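Local structure of BauA (Acinetobacter baumannii, 6H7F) at residues W100-Y105 with F127-P132; N119-I124 with Y305-Q310; Q310-Y315 with D342-S347. The protein probably imports the ferric siderophore acinetobactin across the outer membrane, acting as a TonB-dependent receptor. All coordinates share one frame; numbering follows the deposited sequence.

In the fold
The three contacts run from the plug domain to the wall of the beta-barrel around it. Contact 1 lies inside the plug, contact 2 sets the plug's edge hairpin against strand 302-318, and contact 3 pairs that strand with strand 331-358. Centres of contacts 2 and 3 are about 13 Å apart, and they share Gln310; plug carbonyls at Phe122 and Gly123 probably bond to Ser347 and Ser311 of the barrel. Contacts 1 and 3, about 16 Å apart between centres, meet where Tyr128 CE2 is 3.6 Å from Tyr315 CE1. Both touch FV8, the oxazoline form of the siderophore, whereas contact 2 lies farther along the wall, about 19 Å from contact 1 between centres.

Contact 1: residues W100-Y105 with F127-P132; sequences WSENYY and FYRTSP. With FV8 ((4~{S},5~{R})-2-[2,3-bis(oxidanyl)phenyl]-~{N}-[2-(1~{H}-imidazol-4-yl)ethyl]-5-methyl-~{N}-oxidanyl-4,5-dihydro-1,3-oxazole-4-carboxamide), chain E.
Trp100 turns the edge of its six-membered ring onto the face of Tyr128 in a T-shaped pair, with planes at 79° and centroids 5.3 Å apart. CZ3 of the indole makes the nearest touch, 3.8 Å from Tyr128 CZ, while Phe127 CD2 sits over the centre of the other face of the tyrosine. The indole's own faces are thereby left for other neighbours: Ser101 OG lies over one, and the ethyl linker of FV8 over the other, with CAK 3.6 Å from Trp100 CZ3. Broad, flat aromatics suit this place because they can pack against each other and still offer carbon surface to a ligand.

Beyond the rings, polar bonds tie the two plug loops together. Glu102 N donates to Tyr128 O at 3.0 Å. The glutamate chain, extended beyond CG, carries OE2 alongside Arg129 to accept the backbone N of Thr130 at 3.2 Å, while OE1 bonds to Thr81. Arg129 turns its charge elsewhere, to Asp249 and the carbonyl of Gly99. Both carboxylate oxygens of the buried Glu102 thus have partners, and the siderophore's linker rests on aromatic carbon by apolar contact rather than by a polar bond to these two rings.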
loop_
_atom_site.group_PDB
_atom_site.type_symbol
_atom_site.label_atom_id
_atom_site.label_comp_id
_atom_site.label_asym_id
_atom_site.label_seq_id
_atom_site.Cartn_x
_atom_site.Cartn_y
_atom_site.Cartn_z
ATOM N N TRP A 100 -18.928 12.639 15.051
ATOM C CA TRP A 100 -19.245 13.768 15.909
ATOM C C TRP A 100 -19.033 13.388 17.389
ATOM O O TRP A 100 -19.056 14.260 18.246
ATOM C CB TRP A 100 -20.662 14.298 15.642
ATOM C CG TRP A 100 -21.713 13.242 15.627
ATOM C CD1 TRP A 100 -22.132 12.519 14.548
ATOM C CD2 TRP A 100 -22.474 12.772 16.746
ATOM N NE1 TRP A 100 -23.115 11.647 14.915
ATOM C CE2 TRP A 100 -23.330 11.757 16.262
ATOM C CE3 TRP A 100 -22.502 13.086 18.105
ATOM C CZ2 TRP A 100 -24.224 11.075 17.089
ATOM C CZ3 TRP A 100 -23.369 12.394 18.930
ATOM C CH2 TRP A 100 -24.209 11.399 18.429
ATOM N N SER A 101 -18.805 12.097 17.662
ATOM C CA SER A 101 -18.354 11.626 18.994
ATOM C C SER A 101 -17.659 10.267 18.860
ATOM O O SER A 101 -17.800 9.571 17.844
ATOM C CB SER A 101 -19.508 11.536 19.971
ATOM O OG SER A 101 -20.234 10.331 19.782
ATOM N N GLU A 102 -16.945 9.885 19.916
ATOM C CA GLU A 102 -16.515 8.517 20.112
ATOM C C GLU A 102 -17.756 7.630 20.238
ATOM O O GLU A 102 -18.852 8.100 20.568
ATOM C CB GLU A 102 -15.604 8.410 21.338
ATOM C CG GLU A 102 -14.318 9.234 21.230
ATOM C CD GLU A 102 -13.233 8.883 22.248
ATOM O OE1 GLU A 102 -12.910 7.677 22.374
ATOM O OE2 GLU A 102 -12.732 9.809 22.933
ATOM N N ASN A 103 -17.576 6.343 19.957
ATOM C CA ASN A 103 -18.623 5.380 20.085
ATOM C C ASN A 103 -18.011 4.022 20.425
ATOM O O ASN A 103 -17.300 3.425 19.603
ATOM C CB ASN A 103 -19.460 5.281 18.815
ATOM C CG ASN A 103 -20.669 4.396 18.995
ATOM O OD1 ASN A 103 -21.382 4.504 19.997
ATOM N ND2 ASN A 103 -20.892 3.503 18.047
ATOM N N TYR A 104 -18.321 3.520 21.620
ATOM C CA TYR A 104 -17.899 2.195 22.011
ATOM C C TYR A 104 -18.946 1.536 22.918
ATOM O O TYR A 104 -19.713 2.209 23.605
ATOM C CB TYR A 104 -16.521 2.250 22.670
ATOM C CG TYR A 104 -16.376 3.264 23.773
ATOM C CD1 TYR A 104 -16.740 2.970 25.077
ATOM C CD2 TYR A 104 -15.841 4.515 23.518
ATOM C CE1 TYR A 104 -16.586 3.896 26.097
ATOM C CE2 TYR A 104 -15.674 5.452 24.525
ATOM C CZ TYR A 104 -16.070 5.151 25.819
ATOM O OH TYR A 104 -15.935 6.084 26.811
ATOM N N TYR A 105 -18.976 0.202 22.857
ATOM C CA TYR A 105 -19.785 -0.643 23.696
ATOM C C TYR A 105 -18.868 -1.406 24.649
ATOM O O TYR A 105 -17.748 -1.760 24.285
ATOM C CB TYR A 105 -20.577 -1.659 22.867
ATOM C CG TYR A 105 -21.589 -1.080 21.914
ATOM C CD1 TYR A 105 -21.197 -0.469 20.736
ATOM C CD2 TYR A 105 -22.945 -1.167 22.175
ATOM C CE1 TYR A 105 -22.128 0.034 19.843
ATOM C CE2 TYR A 105 -23.887 -0.671 21.293
ATOM C CZ TYR A 105 -23.479 -0.062 20.125
ATOM O OH TYR A 105 -24.416 0.447 19.267
ATOM N N PHE A 127 -17.250 16.252 26.462
ATOM C CA PHE A 127 -18.593 15.714 26.297
ATOM C C PHE A 127 -18.582 14.488 25.362
ATOM O O PHE A 127 -19.218 13.475 25.670
ATOM C CB PHE A 127 -19.530 16.803 25.783
ATOM C CG PHE A 127 -20.997 16.539 26.009
ATOM C CD1 PHE A 127 -21.558 16.648 27.275
ATOM C CD2 PHE A 127 -21.822 16.207 24.950
ATOM C CE1 PHE A 127 -22.910 16.416 27.471
ATOM C CE2 PHE A 127 -23.175 15.985 25.150
ATOM C CZ PHE A 127 -23.719 16.096 26.408
ATOM N N TYR A 128 -17.874 14.592 24.225
ATOM C CA TYR A 128 -18.063 13.674 23.085
ATOM C C TYR A 128 -16.736 13.007 22.640
ATOM O O TYR A 128 -16.755 11.877 22.148
ATOM C CB TYR A 128 -18.724 14.399 21.910
ATOM C CG TYR A 128 -20.234 14.463 21.958
ATOM C CD1 TYR A 128 -20.985 13.507 22.620
ATOM C CD2 TYR A 128 -20.913 15.495 21.337
ATOM C CE1 TYR A 128 -22.370 13.572 22.664
ATOM C CE2 TYR A 128 -22.297 15.569 21.360
ATOM C CZ TYR A 128 -23.028 14.605 22.027
ATOM O OH TYR A 128 -24.389 14.683 22.061
ATOM N N ARG A 129 -15.599 13.695 22.771
ATOM C CA ARG A 129 -14.301 13.106 22.404
ATOM C C ARG A 129 -13.197 13.712 23.273
ATOM O O ARG A 129 -13.152 14.921 23.481
ATOM C CB ARG A 129 -13.979 13.328 20.919
ATOM C CG ARG A 129 -12.584 12.859 20.499
ATOM C CD ARG A 129 -12.510 12.338 19.063
ATOM N NE ARG A 129 -13.069 13.296 18.134
ATOM C CZ ARG A 129 -14.081 13.063 17.299
ATOM N NH1 ARG A 129 -14.482 11.823 17.048
ATOM N NH2 ARG A 129 -14.648 14.085 16.683
ATOM N N THR A 130 -12.274 12.849 23.709
ATOM C CA THR A 130 -11.221 13.217 24.627
ATOM C C THR A 130 -9.874 12.738 24.080
ATOM O O THR A 130 -9.648 11.531 23.928
ATOM C CB THR A 130 -11.457 12.603 26.019
ATOM O OG1 THR A 130 -12.733 13.036 26.491
ATOM C CG2 THR A 130 -10.377 12.991 27.010
ATOM N N SER A 131 -8.965 13.684 23.854
ATOM C CA SER A 131 -7.590 13.364 23.513
ATOM C C SER A 131 -6.827 13.055 24.798
ATOM O O SER A 131 -7.014 13.734 25.792
ATOM C CB SER A 131 -6.958 14.475 22.718
ATOM O OG SER A 131 -5.847 13.990 21.966
ATOM N N PRO A 132 -6.063 11.939 24.853
ATOM C CA PRO A 132 -5.593 11.379 26.126
ATOM C C PRO A 132 -4.261 11.900 26.707
ATOM O O PRO A 132 -3.699 11.269 27.599
ATOM C CB PRO A 132 -5.431 9.889 25.780
ATOM C CG PRO A 132 -5.030 9.890 24.321
ATOM C CD PRO A 132 -5.793 11.048 23.713
HETATM C CAJ FV8 E . -27.483 15.831 20.703
HETATM N NAN FV8 E . -28.636 16.469 20.862
HETATM C CAI FV8 E . -29.372 16.267 19.722
HETATM N NAO FV8 E . -28.675 15.480 18.837
HETATM C CAT FV8 E . -27.526 15.224 19.475
HETATM C CAK FV8 E . -26.390 14.382 18.932
HETATM C CAL FV8 E . -25.673 15.119 17.789
HETATM N NAY FV8 E . -26.630 15.348 16.711
HETATM O OAE FV8 E . -27.643 14.442 16.537
HETATM C C FV8 E . -26.530 16.367 15.883
HETATM O O FV8 E . -25.598 17.213 15.984
HETATM C CA FV8 E . -27.607 16.429 14.959
HETATM N N FV8 E . -28.900 16.547 15.704
HETATM C CB FV8 E . -27.591 17.671 14.090
HETATM C CG2 FV8 E . -27.715 17.336 12.583
HETATM O OG1 FV8 E . -28.779 18.397 14.425
HETATM C CAR FV8 E . -29.521 17.679 15.316
HETATM C CAV FV8 E . -30.675 18.162 15.838
HETATM C CAH FV8 E . -31.133 19.420 15.429
HETATM C CAF FV8 E . -32.319 19.963 15.953
HETATM C CAG FV8 E . -33.053 19.259 16.926
HETATM C CAS FV8 E . -32.584 18.012 17.348
HETATM O OAC FV8 E . -33.230 17.250 18.282
HETATM C CAU FV8 E . -31.399 17.499 16.808
HETATM O OAD FV8 E . -30.970 16.290 17.211
#

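Contact 2: residues N119-I124 with Y305-Q310. With C8E ((hydroxyethyloxy)tri(ethyloxy)octane), chain H; EDO (1,2-ethanediol), chain N.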
loop_
_atom_site.group_PDB
_atom_site.type_symbol
_atom_site.label_atom_id
_atom_site.label_comp_id
_atom_site.label_asym_id
_atom_site.label_seq_id
_atom_site.Cartn_x
_atom_site.Cartn_y
_atom_site.Cartn_z
ATOM N N ASN A 119 -10.513 11.170 37.764
ATOM C CA ASN A 119 -10.103 10.924 39.130
ATOM C C ASN A 119 -11.356 10.651 39.974
ATOM O O ASN A 119 -11.534 11.228 41.023
ATOM C CB ASN A 119 -9.300 12.098 39.699
ATOM C CG ASN A 119 -8.068 12.435 38.892
ATOM O OD1 ASN A 119 -7.321 11.549 38.487
ATOM N ND2 ASN A 119 -7.841 13.714 38.668
ATOM N N GLY A 120 -12.231 9.786 39.463
ATOM C CA GLY A 120 -13.367 9.273 40.201
ATOM C C GLY A 120 -14.620 10.139 40.086
ATOM O O GLY A 120 -15.683 9.705 40.486
ATOM N N LEU A 121 -14.499 11.348 39.524
ATOM C CA LEU A 121 -15.599 12.324 39.502
ATOM C C LEU A 121 -16.225 12.447 38.099
ATOM O O LEU A 121 -15.517 12.628 37.095
ATOM C CB LEU A 121 -15.046 13.672 39.946
ATOM C CG LEU A 121 -16.111 14.732 40.231
ATOM C CD1 LEU A 121 -16.947 14.361 41.451
ATOM C CD2 LEU A 121 -15.463 16.090 40.423
ATOM N N PHE A 122 -17.560 12.425 38.048
ATOM C CA PHE A 122 -18.302 12.484 36.781
ATOM C C PHE A 122 -18.602 13.943 36.448
ATOM O O PHE A 122 -18.499 14.806 37.298
ATOM C CB PHE A 122 -19.556 11.614 36.846
ATOM C CG PHE A 122 -19.264 10.144 36.997
ATOM C CD1 PHE A 122 -19.083 9.336 35.890
ATOM C CD2 PHE A 122 -19.102 9.580 38.252
ATOM C CE1 PHE A 122 -18.786 7.989 36.032
ATOM C CE2 PHE A 122 -18.794 8.235 38.394
ATOM C CZ PHE A 122 -18.650 7.438 37.283
ATOM N N GLY A 123 -18.873 14.219 35.171
ATOM C CA GLY A 123 -19.346 15.546 34.752
ATOM C C GLY A 123 -18.214 16.518 34.467
ATOM O O GLY A 123 -18.458 17.709 34.290
ATOM N N ILE A 124 -16.974 16.017 34.375
ATOM C CA ILE A 124 -15.801 16.896 34.220
ATOM C C ILE A 124 -15.184 16.754 32.816
ATOM O O ILE A 124 -14.738 17.734 32.251
ATOM C CB ILE A 124 -14.761 16.613 35.312
ATOM C CG1 ILE A 124 -15.395 16.626 36.705
ATOM C CG2 ILE A 124 -13.604 17.598 35.213
ATOM C CD1 ILE A 124 -16.061 17.944 37.062
ATOM N N TYR A 305 -12.968 12.778 52.770
ATOM C CA TYR A 305 -12.584 13.282 51.464
ATOM C C TYR A 305 -13.727 14.108 50.885
ATOM O O TYR A 305 -14.895 13.875 51.205
ATOM C CB TYR A 305 -12.207 12.130 50.531
ATOM C CG TYR A 305 -13.370 11.317 50.022
ATOM C CD1 TYR A 305 -14.035 11.670 48.854
ATOM C CD2 TYR A 305 -13.798 10.185 50.694
ATOM C CE1 TYR A 305 -15.095 10.921 48.374
ATOM C CE2 TYR A 305 -14.858 9.428 50.228
ATOM C CZ TYR A 305 -15.502 9.791 49.057
ATOM O OH TYR A 305 -16.537 9.042 48.572
ATOM N N ALA A 306 -13.365 15.064 50.026
ATOM C CA ALA A 306 -14.320 15.825 49.242
ATOM C C ALA A 306 -13.734 16.106 47.856
ATOM O O ALA A 306 -12.538 16.352 47.707
ATOM C CB ALA A 306 -14.677 17.099 49.960
ATOM N N ALA A 307 -14.603 16.044 46.848
ATOM C CA ALA A 307 -14.258 16.373 45.484
ATOM C C ALA A 307 -15.352 17.273 44.913
ATOM O O ALA A 307 -16.541 16.988 45.054
ATOM C CB ALA A 307 -14.094 15.109 44.674
ATOM N N TYR A 308 -14.932 18.377 44.309
ATOM C CA TYR A 308 -15.829 19.273 43.642
ATOM C C TYR A 308 -15.222 19.631 42.281
ATOM O O TYR A 308 -14.003 19.835 42.158
ATOM C CB TYR A 308 -16.093 20.534 44.478
ATOM C CG TYR A 308 -16.947 21.558 43.764
ATOM C CD1 TYR A 308 -18.330 21.472 43.788
ATOM C CD2 TYR A 308 -16.379 22.577 43.006
ATOM C CE1 TYR A 308 -19.128 22.380 43.108
ATOM C CE2 TYR A 308 -17.163 23.496 42.322
ATOM C CZ TYR A 308 -18.545 23.398 42.374
ATOM O OH TYR A 308 -19.340 24.290 41.711
ATOM N N GLY A 309 -16.087 19.746 41.273
ATOM C CA GLY A 309 -15.667 20.172 39.968
ATOM C C GLY A 309 -16.795 20.783 39.171
ATOM O O GLY A 309 -17.992 20.668 39.552
ATOM N N GLN A 310 -16.411 21.425 38.057
ATOM C CA GLN A 310 -17.337 21.914 37.059
ATOM C C GLN A 310 -16.695 21.886 35.664
ATOM O O GLN A 310 -15.467 21.791 35.510
ATOM C CB GLN A 310 -17.811 23.322 37.405
ATOM C CG GLN A 310 -16.730 24.241 37.935
ATOM C CD GLN A 310 -17.347 25.529 38.430
ATOM O OE1 GLN A 310 -18.191 25.528 39.331
ATOM N NE2 GLN A 310 -16.970 26.630 37.799
HETATM C C1 C8E H . -6.029 25.590 32.246
HETATM C C2 C8E H . -7.282 26.133 31.602
HETATM C C3 C8E H . -8.243 26.693 32.654
HETATM C C4 C8E H . -9.728 26.563 32.260
HETATM C C5 C8E H . -10.591 26.096 33.441
HETATM C C6 C8E H . -12.039 26.592 33.333
HETATM C C7 C8E H . -12.964 25.985 34.413
HETATM C C8 C8E H . -14.366 25.668 33.858
HETATM O O9 C8E H . -15.383 26.147 34.740
HETATM C C10 C8E H . -16.593 26.572 34.082
HETATM C C11 C8E H . -17.245 27.807 34.732
HETATM C C1 EDO N . -20.253 12.885 41.034
HETATM O O1 EDO N . -19.389 11.955 40.329
HETATM C C2 EDO N . -21.599 13.104 40.328
HETATM O O2 EDO N . -22.255 11.862 39.981
#
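Leu121 and Ile124 reach the barrel wall through different torsions. In Leu121, CG stands opposite the backbone N (chi1 -169°), which sends both methyls away from the plug backbone toward strand 302-318. Ile124 points its CA-CB bond less directly at the wall; two successive turns, chi1 -51° and chi2 -59°, fold CD1 round onto it. The setting is that of the TonB-dependent receptors, a plug held inside a beta-barrel, and here the edge hairpin of the plug sheet, strands 117-118 and 121-122 joined by a type I' turn at Asn119 and Gly120, leans on the inner wall.

Leu121 CD2 rests 3.8 Å from Gly309 N, and its sister methyl CD1 lies 4.4 Å from Ala307 CB. Ile124 CD1 settles on the next peptide, 3.6 Å from Gly309 C. Small residues suit the wall: Ala307 offers a single methyl, and Gly309, without a side chain, lets the plug's branched chains lie directly on its backbone. On the plug, Gly120 and Gly123 both adopt positive phi, a conformation glycine reaches easily. No hydrogen bond crosses between these segments, although Phe122 O is bonded to Ser347 OG on the adjoining barrel strand.

Tyr308 and Gln310 point away from the plug, to the outer side of the wall, where the detergent C8E is bound. The tyrosine OH donates to Gln310 OE1 at 2.9 Å, in the carbonyl plane, which steadies the amide while its NE2 makes only a weak bond to the detergent ether. On the plug side an ethanediol, probably from the crystallisation liquor, places its O1 3.0 Å from Phe122 N to accept that N-H, and 3.2 Å from Phe122 CD2 at the ring edge.

Contact 3: residues Q310-Y315 with D342-S347; sequences QSTTEY and DVDKKS. With FV8 ((4~{S},5~{R})-2-[2,3-bis(oxidanyl)phenyl]-~{N}-[2-(1~{H}-imidazol-4-yl)ethyl]-5-methyl-~{N}-oxidanyl-4,5-dihydro-1,3-oxazole-4-carboxamide), chain E; C8E ((hydroxyethyloxy)tri(ethyloxy)octane), chain H.
Lys345 reaches across to Ser311 and Thr313 on the plug-facing side of two antiparallel barrel strands. Its chain bends at chi3 (-89°), bringing NZ between the hydroxyls: it donates to Ser311 OG at 2.7 Å and to Thr313 OG1 at 2.9 Å. Short hydroxyl side chains suit these places because they can receive the ammonium and still reach a second partner, Gly123 O for Ser311 and Asp287 for Thr313. Beside them Val343 CG1 packs 3.5 Å from Thr313 CB. Beneath this tight, buried face, paired backbone bonds join Ser311 with Lys345 and Thr313 with Val343.

The opposite, outward face, bearing Thr312, Glu314, Asp342, Asp344 and Lys346, is looser and more exposed; there the detergent C8E lies against Thr312, its C10 3.6 Å from Thr312 CG2. Glu314 and Asp342 cross with their carboxylate planes 68° apart, and Glu314 OE1 stays 4.9 Å from Asp342 OD1, a separation that should ease repulsion between like charges. A water within bonding distance of Asp342 OD1 also reaches Tyr315 O.

Tyr315, at the end of the segment, donates its OH to the carbonyl oxygen O of the FV8 hydroxamate at 2.7 Å, and its ring meets Phe341 and the plug's Tyr128. Strand 302-318 is flanked on its other side by strand 282-297, whose Lys286 and Lys288 touch Glu314 and Thr312, while strand 361-381 borders strand 331-358 and continues the barrel wall.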
loop_
_atom_site.group_PDB
_atom_site.type_symbol
_atom_site.label_atom_id
_atom_site.label_comp_id
_atom_site.label_asym_id
_atom_site.label_seq_id
_atom_site.Cartn_x
_atom_site.Cartn_y
_atom_site.Cartn_z
ATOM N N GLN A 310 -16.411 21.425 38.057
ATOM C CA GLN A 310 -17.337 21.914 37.059
ATOM C C GLN A 310 -16.695 21.886 35.664
ATOM O O GLN A 310 -15.467 21.791 35.510
ATOM C CB GLN A 310 -17.811 23.322 37.405
ATOM C CG GLN A 310 -16.730 24.241 37.935
ATOM C CD GLN A 310 -17.347 25.529 38.430
ATOM O OE1 GLN A 310 -18.191 25.528 39.331
ATOM N NE2 GLN A 310 -16.970 26.630 37.799
ATOM N N SER A 311 -17.557 21.961 34.649
ATOM C CA SER A 311 -17.147 21.946 33.261
ATOM C C SER A 311 -18.214 22.649 32.431
ATOM O O SER A 311 -19.357 22.759 32.854
ATOM C CB SER A 311 -16.919 20.540 32.756
ATOM O OG SER A 311 -18.158 19.838 32.651
ATOM N N THR A 312 -17.806 23.109 31.252
ATOM C CA THR A 312 -18.694 23.631 30.248
ATOM C C THR A 312 -18.379 22.932 28.925
ATOM O O THR A 312 -17.229 22.592 28.641
ATOM C CB THR A 312 -18.568 25.160 30.114
ATOM O OG1 THR A 312 -17.213 25.467 29.766
ATOM C CG2 THR A 312 -18.948 25.889 31.386
ATOM N N THR A 313 -19.432 22.728 28.141
ATOM C CA THR A 313 -19.373 22.188 26.825
ATOM C C THR A 313 -20.105 23.147 25.891
ATOM O O THR A 313 -21.243 23.537 26.185
ATOM C CB THR A 313 -19.999 20.790 26.794
ATOM O OG1 THR A 313 -19.161 19.917 27.549
ATOM C CG2 THR A 313 -20.173 20.245 25.394
ATOM N N GLU A 314 -19.446 23.520 24.788
ATOM C CA GLU A 314 -20.100 24.141 23.627
ATOM C C GLU A 314 -19.944 23.221 22.411
ATOM O O GLU A 314 -18.833 22.987 21.947
ATOM C CB GLU A 314 -19.509 25.521 23.339
ATOM C CG GLU A 314 -19.546 26.466 24.534
ATOM C CD GLU A 314 -18.758 27.765 24.364
ATOM O OE1 GLU A 314 -18.288 28.045 23.244
ATOM O OE2 GLU A 314 -18.607 28.482 25.353
ATOM N N TYR A 315 -21.072 22.679 21.947
ATOM C CA TYR A 315 -21.167 21.819 20.764
ATOM C C TYR A 315 -21.840 22.585 19.629
ATOM O O TYR A 315 -22.880 23.244 19.837
ATOM C CB TYR A 315 -22.006 20.577 21.063
ATOM C CG TYR A 315 -22.257 19.644 19.899
ATOM C CD1 TYR A 315 -21.411 18.584 19.631
ATOM C CD2 TYR A 315 -23.377 19.785 19.096
ATOM C CE1 TYR A 315 -21.652 17.703 18.589
ATOM C CE2 TYR A 315 -23.648 18.904 18.070
ATOM C CZ TYR A 315 -22.779 17.858 17.811
ATOM O OH TYR A 315 -23.033 16.994 16.786
ATOM N N ASP A 342 -25.148 24.413 24.649
ATOM C CA ASP A 342 -24.238 24.872 25.710
ATOM C C ASP A 342 -24.702 24.247 27.014
ATOM O O ASP A 342 -25.892 24.294 27.331
ATOM C CB ASP A 342 -24.238 26.399 25.857
ATOM C CG ASP A 342 -23.877 27.130 24.573
ATOM O OD1 ASP A 342 -22.941 26.674 23.890
ATOM O OD2 ASP A 342 -24.540 28.142 24.264
ATOM N N VAL A 343 -23.775 23.629 27.739
ATOM C CA VAL A 343 -24.129 22.985 28.960
ATOM C C VAL A 343 -23.097 23.362 30.028
ATOM O O VAL A 343 -21.908 23.402 29.761
ATOM C CB VAL A 343 -24.337 21.466 28.770
ATOM C CG1 VAL A 343 -23.371 20.862 27.789
ATOM C CG2 VAL A 343 -24.323 20.704 30.088
ATOM N N ASP A 344 -23.618 23.785 31.192
ATOM C CA ASP A 344 -22.840 24.108 32.404
ATOM C C ASP A 344 -23.098 23.025 33.449
ATOM O O ASP A 344 -24.256 22.780 33.842
ATOM C CB ASP A 344 -23.227 25.467 33.007
ATOM C CG ASP A 344 -22.748 26.674 32.220
ATOM O OD1 ASP A 344 -21.586 26.655 31.776
ATOM O OD2 ASP A 344 -23.548 27.629 32.053
ATOM N N LYS A 345 -22.016 22.421 33.928
ATOM C CA LYS A 345 -22.078 21.249 34.774
ATOM C C LYS A 345 -21.395 21.553 36.112
ATOM O O LYS A 345 -20.351 22.215 36.147
ATOM C CB LYS A 345 -21.405 20.057 34.076
ATOM C CG LYS A 345 -22.154 19.509 32.868
ATOM C CD LYS A 345 -21.292 18.723 31.887
ATOM C CE LYS A 345 -20.675 19.602 30.827
ATOM N NZ LYS A 345 -19.385 19.048 30.348
ATOM N N LYS A 346 -21.951 20.995 37.194
ATOM C CA LYS A 346 -21.292 20.964 38.503
ATOM C C LYS A 346 -21.462 19.572 39.108
ATOM O O LYS A 346 -22.502 18.946 38.945
ATOM C CB LYS A 346 -21.916 21.968 39.478
ATOM C CG LYS A 346 -21.793 23.444 39.129
ATOM C CD LYS A 346 -22.718 24.304 39.999
ATOM C CE LYS A 346 -22.406 25.784 39.943
ATOM N NZ LYS A 346 -22.572 26.319 38.572
ATOM N N SER A 347 -20.455 19.143 39.863
ATOM C CA SER A 347 -20.341 17.779 40.324
ATOM C C SER A 347 -19.632 17.760 41.686
ATOM O O SER A 347 -18.678 18.471 41.888
ATOM C CB SER A 347 -19.584 16.968 39.308
ATOM O OG SER A 347 -19.718 15.598 39.576
HETATM C CAJ FV8 E . -27.483 15.831 20.703
HETATM N NAN FV8 E . -28.636 16.469 20.862
HETATM C CAI FV8 E . -29.372 16.267 19.722
HETATM N NAO FV8 E . -28.675 15.480 18.837
HETATM C CAT FV8 E . -27.526 15.224 19.475
HETATM C CAK FV8 E . -26.390 14.382 18.932
HETATM C CAL FV8 E . -25.673 15.119 17.789
HETATM N NAY FV8 E . -26.630 15.348 16.711
HETATM O OAE FV8 E . -27.643 14.442 16.537
HETATM C C FV8 E . -26.530 16.367 15.883
HETATM O O FV8 E . -25.598 17.213 15.984
HETATM C CA FV8 E . -27.607 16.429 14.959
HETATM N N FV8 E . -28.900 16.547 15.704
HETATM C CB FV8 E . -27.591 17.671 14.090
HETATM C CG2 FV8 E . -27.715 17.336 12.583
HETATM O OG1 FV8 E . -28.779 18.397 14.425
HETATM C CAR FV8 E . -29.521 17.679 15.316
HETATM C CAV FV8 E . -30.675 18.162 15.838
HETATM C CAH FV8 E . -31.133 19.420 15.429
HETATM C CAF FV8 E . -32.319 19.963 15.953
HETATM C CAG FV8 E . -33.053 19.259 16.926
HETATM C CAS FV8 E . -32.584 18.012 17.348
HETATM O OAC FV8 E . -33.230 17.250 18.282
HETATM C CAU FV8 E . -31.399 17.499 16.808
HETATM O OAD FV8 E . -30.970 16.290 17.211
HETATM C C1 C8E H . -6.029 25.590 32.246
HETATM C C2 C8E H . -7.282 26.133 31.602
HETATM C C3 C8E H . -8.243 26.693 32.654
HETATM C C4 C8E H . -9.728 26.563 32.260
HETATM C C5 C8E H . -10.591 26.096 33.441
HETATM C C6 C8E H . -12.039 26.592 33.333
HETATM C C7 C8E H . -12.964 25.985 34.413
HETATM C C8 C8E H . -14.366 25.668 33.858
HETATM O O9 C8E H . -15.383 26.147 34.740
HETATM C C10 C8E H . -16.593 26.572 34.082
HETATM C C11 C8E H . -17.245 27.807 34.732
HETATM O O HOH W 1 -22.598 25.843 21.076
#